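Local atomic coordinates of periplasmic binding protein (Thermotoga lettingae TMO, PDB entry 4RY8), a protein that binds 5-methylthioribose and probably delivers it, as a periplasmic solute-binding protein, to a membrane transporter. Residues Ala130-Val144 with Phe164-Val176. Residues are numbered along the deposited sequence; the frame is centred on the assembly and turned at random.
Sequences AVDFAGNANVIYVNV and FPGIKEVAKIGAV
Tyr141 and Lys172 sit side by side on neighbouring parallel strands, 137-142 and 167-173. Helix 148-163 joins these strands in a beta-alpha-beta crossover of the periplasmic binding protein fold. Strand 167-173 is one of the two outermost strands of its sheet within the chain.

Backbone hydrogen bonds run from Ala137 N to Gly166 O at one end to Asn143 N and Ile173 O at the other. A beta bulge interrupts the ladder. Val139 O accepts from Val170 N at 2.8 Å, but the next bond of strand 137-142 is Tyr141 N to Ala171 O, at 2.7 Å.

Apolar contacts line both sheet faces. Ile167 CD1 reaches Ala137 CB at 3.8 Å, while its CG2 meets Val139 CG2. The side chains of Ile167 and Val139 also touch Trp157 of helix 148-163. On the face of Ile140 and Val142, Ile173 CD1 lies 3.8 Å from Ile140 CG2, beside helix 180-194. Before the strands, Ala130 CB sits over one face of the Phe164 ring, 3.8 Å from its centroid, in a CH-pi contact. Tyr278 of the second subunit meets Phe164 edge-to-face.

The polar group centres on Tyr141. Its CG is anti to the backbone N (chi1 180°), which sets the ring beside Glu169 and Lys172. The Glu169 carboxylate is turned 47° from the ring plane and is held by Trp157 and Lys161. Tyr141 OH is hydrogen-bonded to Asp154 OD1 and accepts from Asn143 ND2. A leucine here would probably leave Asp154 without this partner and Asn143 ND2 with Leu150 O alone of its two acceptors. Asn143 ND2 lies 3.0 Å from Tyr141 OH, which is only 7° out of the amide plane.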
ATOM      1  N   ALA C 130       4.693  12.579   3.675  1.00 19.75           N
ATOM      2  CA  ALA C 130       5.666  12.331   4.743  1.00 19.85           C
ATOM      3  C   ALA C 130       7.072  12.396   4.265  1.00 22.44           C
ATOM      4  O   ALA C 130       7.875  13.103   4.800  1.00 25.58           O
ATOM      5  CB  ALA C 130       5.388  10.977   5.374  1.00 25.41           C
ATOM      6  N   VAL C 131       7.345  11.647   3.218  1.00 21.53           N
ATOM      7  CA  VAL C 131       8.630  11.662   2.563  1.00 23.12           C
ATOM      8  C   VAL C 131       9.035  13.056   1.962  1.00 22.30           C
ATOM      9  O   VAL C 131      10.200  13.474   2.078  1.00 23.05           O
ATOM     10  CB  VAL C 131       8.655  10.541   1.485  1.00 23.73           C
ATOM     11  CG1 VAL C 131       9.884  10.649   0.593  1.00 32.75           C
ATOM     12  CG2 VAL C 131       8.601   9.196   2.172  1.00 32.38           C
ATOM     13  N   ASP C 132       8.126  13.746   1.286  1.00 20.63           N
ATOM     14  CA  ASP C 132       8.442  15.065   0.786  1.00 21.80           C
ATOM     15  C   ASP C 132       8.853  16.023   1.858  1.00 21.83           C
ATOM     16  O   ASP C 132       9.647  16.910   1.617  1.00 21.96           O
ATOM     17  CB  ASP C 132       7.244  15.663   0.051  1.00 31.14           C
ATOM     18  CG  ASP C 132       7.139  15.179  -1.389  1.00 32.02           C
ATOM     19  OD1 ASP C 132       7.929  14.289  -1.782  1.00 27.49           O
ATOM     20  OD2 ASP C 132       6.257  15.704  -2.105  1.00 29.49           O
ATOM     21  N   PHE C 133       8.281  15.884   3.049  1.00 20.53           N
ATOM     22  CA  PHE C 133       8.652  16.714   4.167  1.00 20.78           C
ATOM     23  C   PHE C 133       9.715  16.088   5.098  1.00 21.74           C
ATOM     24  O   PHE C 133       9.948  16.605   6.195  1.00 21.48           O
ATOM     25  CB  PHE C 133       7.354  17.051   4.956  1.00 20.17           C
ATOM     26  CG  PHE C 133       6.561  18.152   4.340  1.00 20.38           C
ATOM     27  CD1 PHE C 133       5.655  17.892   3.327  1.00 19.54           C
ATOM     28  CD2 PHE C 133       6.736  19.479   4.765  1.00 22.97           C
ATOM     29  CE1 PHE C 133       4.924  18.911   2.755  1.00 19.71           C
ATOM     30  CE2 PHE C 133       6.010  20.492   4.209  1.00 23.52           C
ATOM     31  CZ  PHE C 133       5.108  20.219   3.190  1.00 23.69           C
ATOM     32  N   ALA C 134      10.389  15.010   4.674  1.00 21.78           N
ATOM     33  CA  ALA C 134      11.340  14.289   5.549  1.00 22.99           C
ATOM     34  C   ALA C 134      10.757  14.051   6.946  1.00 23.88           C
ATOM     35  O   ALA C 134      11.468  14.182   7.916  1.00 23.22           O
ATOM     36  CB  ALA C 134      12.671  15.004   5.690  1.00 23.81           C
ATOM     37  N   GLY C 135       9.474  13.705   7.015  1.00 21.79           N
ATOM     38  CA  GLY C 135       8.790  13.341   8.270  1.00 26.68           C
ATOM     39  C   GLY C 135       8.484  14.445   9.264  1.00 22.29           C
ATOM     40  O   GLY C 135       8.056  14.135  10.391  1.00 26.77           O
ATOM     41  N   ASN C 136       8.700  15.710   8.880  1.00 21.29           N
ATOM     42  CA  ASN C 136       8.257  16.878   9.668  1.00 28.56           C
ATOM     43  C   ASN C 136       7.343  17.843   8.876  1.00 24.37           C
ATOM     44  O   ASN C 136       7.775  18.479   7.896  1.00 23.89           O
ATOM     45  CB  ASN C 136       9.469  17.664  10.176  1.00 28.52           C
ATOM     46  CG  ASN C 136      10.300  16.876  11.160  1.00 36.98           C
ATOM     47  OD1 ASN C 136       9.863  16.570  12.276  1.00 32.04           O
ATOM     48  ND2 ASN C 136      11.488  16.509  10.742  1.00 37.05           N
ATOM     49  N   ALA C 137       6.094  17.961   9.318  1.00 22.15           N
ATOM     50  CA  ALA C 137       5.102  18.816   8.685  1.00 21.08           C
ATOM     51  C   ALA C 137       3.963  19.109   9.645  1.00 21.57           C
ATOM     52  O   ALA C 137       3.604  18.247  10.432  1.00 23.15           O
ATOM     53  CB  ALA C 137       4.495  18.157   7.468  1.00 18.97           C
ATOM     54  N   ASN C 138       3.345  20.282   9.458  1.00 23.36           N
ATOM     55  CA  ASN C 138       2.104  20.686  10.140  1.00 25.82           C
ATOM     56  C   ASN C 138       0.894  20.642   9.167  1.00 22.43           C
ATOM     57  O   ASN C 138       0.657  21.559   8.380  1.00 25.97           O
ATOM     58  CB  ASN C 138       2.271  22.103  10.708  1.00 37.20           C
ATOM     59  CG  ASN C 138       3.378  22.202  11.754  1.00 34.14           C
ATOM     60  OD1 ASN C 138       4.110  23.192  11.810  1.00 39.15           O
ATOM     61  ND2 ASN C 138       3.488  21.195  12.582  1.00 27.00           N
ATOM     62  N   VAL C 139       0.118  19.578   9.259  1.00 20.21           N
ATOM     63  CA  VAL C 139      -0.834  19.233   8.232  1.00 19.65           C
ATOM     64  C   VAL C 139      -2.227  19.641   8.598  1.00 20.69           C
ATOM     65  O   VAL C 139      -2.715  19.287   9.722  1.00 20.69           O
ATOM     66  CB  VAL C 139      -0.825  17.693   7.999  1.00 19.45           C
ATOM     67  CG1 VAL C 139      -1.805  17.308   6.895  1.00 22.83           C
ATOM     68  CG2 VAL C 139       0.583  17.233   7.669  1.00 29.68           C
ATOM     69  N   ILE C 140      -2.862  20.339   7.651  1.00 19.19           N
ATOM     70  CA  ILE C 140      -4.340  20.520   7.587  1.00 18.97           C
ATOM     71  C   ILE C 140      -4.959  19.358   6.832  1.00 19.81           C
ATOM     72  O   ILE C 140      -4.736  19.170   5.649  1.00 23.06           O
ATOM     73  CB  ILE C 140      -4.762  21.869   6.986  1.00 19.02           C
ATOM     74  CG1 ILE C 140      -4.203  23.003   7.901  1.00 21.00           C
ATOM     75  CG2 ILE C 140      -6.298  21.944   6.829  1.00 19.42           C
ATOM     76  CD1 ILE C 140      -4.224  24.393   7.331  1.00 24.35           C
ATOM     77  N   TYR C 141      -5.723  18.545   7.543  1.00 21.42           N
ATOM     78  CA  TYR C 141      -6.307  17.314   6.993  1.00 17.84           C
ATOM     79  C   TYR C 141      -7.732  17.609   6.564  1.00 19.99           C
ATOM     80  O   TYR C 141      -8.573  18.023   7.382  1.00 25.39           O
ATOM     81  CB  TYR C 141      -6.342  16.276   8.092  1.00 17.96           C
ATOM     82  CG  TYR C 141      -6.914  14.907   7.771  1.00 18.53           C
ATOM     83  CD1 TYR C 141      -6.612  14.233   6.589  1.00 15.48           C
ATOM     84  CD2 TYR C 141      -7.620  14.217   8.726  1.00 16.08           C
ATOM     85  CE1 TYR C 141      -7.108  12.981   6.355  1.00 15.20           C
ATOM     86  CE2 TYR C 141      -8.110  12.964   8.490  1.00 15.80           C
ATOM     87  CZ  TYR C 141      -7.821  12.337   7.310  1.00 22.07           C
ATOM     88  OH  TYR C 141      -8.264  11.074   7.118  1.00 23.69           O
ATOM     89  N   VAL C 142      -8.044  17.339   5.306  1.00 17.58           N
ATOM     90  CA  VAL C 142      -9.401  17.598   4.815  1.00 17.85           C
ATOM     91  C   VAL C 142     -10.075  16.281   4.451  1.00 21.21           C
ATOM     92  O   VAL C 142      -9.733  15.600   3.446  1.00 16.60           O
ATOM     93  CB  VAL C 142      -9.438  18.542   3.647  1.00 20.18           C
ATOM     94  CG1 VAL C 142     -10.848  19.084   3.491  1.00 27.09           C
ATOM     95  CG2 VAL C 142      -8.404  19.656   3.780  1.00 21.01           C
ATOM     96  N   ASN C 143     -10.994  15.890   5.326  1.00 18.09           N
ATOM     97  CA  ASN C 143     -11.707  14.644   5.179  1.00 17.11           C
ATOM     98  C   ASN C 143     -12.805  14.627   6.193  1.00 22.08           C
ATOM     99  O   ASN C 143     -12.799  15.450   7.119  1.00 23.02           O
ATOM    100  CB  ASN C 143     -10.762  13.454   5.416  1.00 21.27           C
ATOM    101  CG  ASN C 143     -11.312  12.139   4.894  1.00 16.25           C
ATOM    102  OD1 ASN C 143     -12.229  12.097   4.057  1.00 18.14           O
ATOM    103  ND2 ASN C 143     -10.742  11.059   5.363  1.00 18.74           N
ATOM    104  N   VAL C 144     -13.760  13.715   5.984  1.00 20.67           N
ATOM    105  CA  VAL C 144     -14.946  13.575   6.846  1.00 20.89           C
ATOM    106  C   VAL C 144     -15.324  12.107   6.966  1.00 19.46           C
ATOM    107  O   VAL C 144     -15.093  11.327   6.041  1.00 24.50           O
ATOM    108  CB  VAL C 144     -16.149  14.338   6.240  1.00 30.70           C
ATOM    109  CG1 VAL C 144     -15.705  15.635   5.622  1.00 43.46           C
ATOM    110  CG2 VAL C 144     -16.867  13.545   5.162  1.00 31.44           C
ATOM    111  N   PHE C 164       5.605   8.163  11.226  1.00 19.80           N
ATOM    112  CA  PHE C 164       6.287   9.451  11.148  1.00 21.87           C
ATOM    113  C   PHE C 164       5.740  10.467  12.173  1.00 20.75           C
ATOM    114  O   PHE C 164       4.895  11.298  11.820  1.00 21.01           O
ATOM    115  CB  PHE C 164       6.127  10.050   9.753  1.00 22.01           C
ATOM    116  CG  PHE C 164       6.514   9.123   8.624  1.00 21.57           C
ATOM    117  CD1 PHE C 164       7.834   9.036   8.194  1.00 31.89           C
ATOM    118  CD2 PHE C 164       5.554   8.392   7.950  1.00 22.23           C
ATOM    119  CE1 PHE C 164       8.189   8.212   7.125  1.00 23.30           C
ATOM    120  CE2 PHE C 164       5.901   7.552   6.883  1.00 21.68           C
ATOM    121  CZ  PHE C 164       7.210   7.481   6.456  1.00 25.94           C
ATOM    122  N   PRO C 165       6.256  10.452  13.407  1.00 22.02           N
ATOM    123  CA  PRO C 165       5.592  11.263  14.436  1.00 25.74           C
ATOM    124  C   PRO C 165       5.871  12.762  14.375  1.00 27.48           C
ATOM    125  O   PRO C 165       5.243  13.527  15.127  1.00 24.39           O
ATOM    126  CB  PRO C 165       6.079  10.642  15.757  1.00 38.54           C
ATOM    127  CG  PRO C 165       7.363   9.987  15.406  1.00 29.56           C
ATOM    128  CD  PRO C 165       7.280   9.562  13.966  1.00 28.44           C
ATOM    129  N   GLY C 166       6.766  13.192  13.486  1.00 20.94           N
ATOM    130  CA  GLY C 166       6.861  14.579  13.156  1.00 20.93           C
ATOM    131  C   GLY C 166       5.821  15.093  12.165  1.00 20.39           C
ATOM    132  O   GLY C 166       5.739  16.283  11.951  1.00 25.47           O
ATOM    133  N   ILE C 167       5.029  14.210  11.556  1.00 20.04           N
ATOM    134  CA  ILE C 167       3.960  14.596  10.650  1.00 19.83           C
ATOM    135  C   ILE C 167       2.745  14.804  11.530  1.00 28.56           C
ATOM    136  O   ILE C 167       2.183  13.829  12.060  1.00 25.35           O
ATOM    137  CB  ILE C 167       3.703  13.512   9.597  1.00 19.33           C
ATOM    138  CG1 ILE C 167       4.967  13.296   8.775  1.00 23.01           C
ATOM    139  CG2 ILE C 167       2.578  13.920   8.649  1.00 23.25           C
ATOM    140  CD1 ILE C 167       5.311  14.441   7.850  1.00 25.76           C
ATOM    141  N   LYS C 168       2.385  16.072  11.750  1.00 26.67           N
ATOM    142  CA  LYS C 168       1.404  16.392  12.807  1.00 24.04           C
ATOM    143  C   LYS C 168       0.090  16.835  12.171  1.00 23.30           C
ATOM    144  O   LYS C 168       0.098  17.589  11.221  1.00 20.82           O
ATOM    145  CB  LYS C 168       1.870  17.546  13.706  1.00 36.82           C
ATOM    146  CG  LYS C 168       3.207  17.370  14.394  1.00 64.29           C
ATOM    147  CD  LYS C 168       3.101  16.443  15.581  1.00 48.58           C
ATOM    148  CE  LYS C 168       4.467  16.218  16.222  1.00 86.04           C
ATOM    149  NZ  LYS C 168       4.973  17.419  16.937  1.00 83.04           N
ATOM    150  N   GLU C 169      -1.042  16.387  12.716  1.00 22.97           N
ATOM    151  CA  GLU C 169      -2.317  16.896  12.269  1.00 19.18           C
ATOM    152  C   GLU C 169      -2.563  18.127  13.118  1.00 27.62           C
ATOM    153  O   GLU C 169      -2.627  18.024  14.316  1.00 21.87           O
ATOM    154  CB  GLU C 169      -3.433  15.863  12.472  1.00 22.54           C
ATOM    155  CG  GLU C 169      -4.802  16.345  11.991  1.00 23.48           C
ATOM    156  CD  GLU C 169      -5.883  15.276  12.004  1.00 28.08           C
ATOM    157  OE1 GLU C 169      -5.676  14.106  11.584  1.00 24.38           O
ATOM    158  OE2 GLU C 169      -6.992  15.635  12.405  1.00 25.74           O
ATOM    159  N   VAL C 170      -2.653  19.295  12.508  1.00 25.23           N
ATOM    160  CA  VAL C 170      -2.941  20.513  13.267  1.00 22.54           C
ATOM    161  C   VAL C 170      -4.389  20.997  13.094  1.00 25.98           C
ATOM    162  O   VAL C 170      -4.844  21.842  13.866  1.00 29.54           O
ATOM    163  CB  VAL C 170      -1.973  21.659  12.919  1.00 23.53           C
ATOM    164  CG1 VAL C 170      -0.528  21.226  13.123  1.00 31.99           C
ATOM    165  CG2 VAL C 170      -2.208  22.154  11.503  1.00 21.69           C
ATOM    166  N   ALA C 171      -5.090  20.488  12.085  1.00 22.94           N
ATOM    167  CA  ALA C 171      -6.538  20.673  11.911  1.00 23.64           C
ATOM    168  C   ALA C 171      -7.116  19.597  11.012  1.00 22.30           C
ATOM    169  O   ALA C 171      -6.427  19.112  10.068  1.00 22.56           O
ATOM    170  CB  ALA C 171      -6.884  22.043  11.353  1.00 25.39           C
ATOM    171  N   LYS C 172      -8.353  19.199  11.340  1.00 23.75           N
ATOM    172  CA  LYS C 172      -9.253  18.405  10.473  1.00 28.12           C
ATOM    173  C   LYS C 172     -10.466  19.220  10.001  1.00 31.21           C
ATOM    174  O   LYS C 172     -11.277  19.676  10.807  1.00 22.26           O
ATOM    175  CB  LYS C 172      -9.808  17.183  11.233  1.00 23.64           C
ATOM    176  CG  LYS C 172     -10.503  16.165  10.334  1.00 27.98           C
ATOM    177  CD  LYS C 172     -10.942  14.910  11.093  1.00 24.98           C
ATOM    178  CE  LYS C 172     -11.905  14.152  10.250  1.00 22.91           C
ATOM    179  NZ  LYS C 172     -11.977  12.739  10.610  1.00 29.02           N
ATOM    180  N   ILE C 173     -10.645  19.372   8.698  1.00 22.24           N
ATOM    181  CA  ILE C 173     -11.790  20.149   8.218  1.00 21.85           C
ATOM    182  C   ILE C 173     -12.464  19.409   7.108  1.00 23.42           C
ATOM    183  O   ILE C 173     -11.905  18.436   6.525  1.00 26.21           O
ATOM    184  CB  ILE C 173     -11.376  21.575   7.769  1.00 26.31           C
ATOM    185  CG1 ILE C 173     -10.426  21.518   6.593  1.00 26.66           C
ATOM    186  CG2 ILE C 173     -10.760  22.364   8.921  1.00 25.50           C
ATOM    187  CD1 ILE C 173      -9.959  22.888   6.156  1.00 33.57           C
ATOM    188  N   GLY C 174     -13.654  19.881   6.780  1.00 20.68           N
ATOM    189  CA  GLY C 174     -14.395  19.328   5.677  1.00 20.53           C
ATOM    190  C   GLY C 174     -15.761  18.757   5.999  1.00 22.77           C
ATOM    191  O   GLY C 174     -15.983  18.135   7.050  1.00 24.71           O
ATOM    192  N   ALA C 175     -16.676  19.009   5.068  1.00 25.11           N
ATOM    193  CA  ALA C 175     -17.997  18.420   5.047  1.00 25.71           C
ATOM    194  C   ALA C 175     -18.396  18.237   3.601  1.00 21.15           C
ATOM    195  O   ALA C 175     -17.986  19.008   2.724  1.00 27.27           O
ATOM    196  CB  ALA C 175     -18.990  19.319   5.770  1.00 27.28           C
ATOM    197  N   VAL C 176     -19.212  17.224   3.355  1.00 25.67           N
ATOM    198  CA  VAL C 176     -19.746  16.952   2.030  1.00 34.93           C
ATOM    199  C   VAL C 176     -21.128  17.606   1.957  1.00 27.34           C
ATOM    200  O   VAL C 176     -22.044  17.174   2.627  1.00 26.62           O
ATOM    201  CB  VAL C 176     -19.883  15.429   1.784  1.00 27.07           C
ATOM    202  CG1 VAL C 176     -20.567  15.160   0.443  1.00 32.97           C
ATOM    203  CG2 VAL C 176     -18.519  14.762   1.862  1.00 34.46           C
TER
HETATM  204  O   HOH W   1     -14.286  17.224   8.498  1.00 27.59           O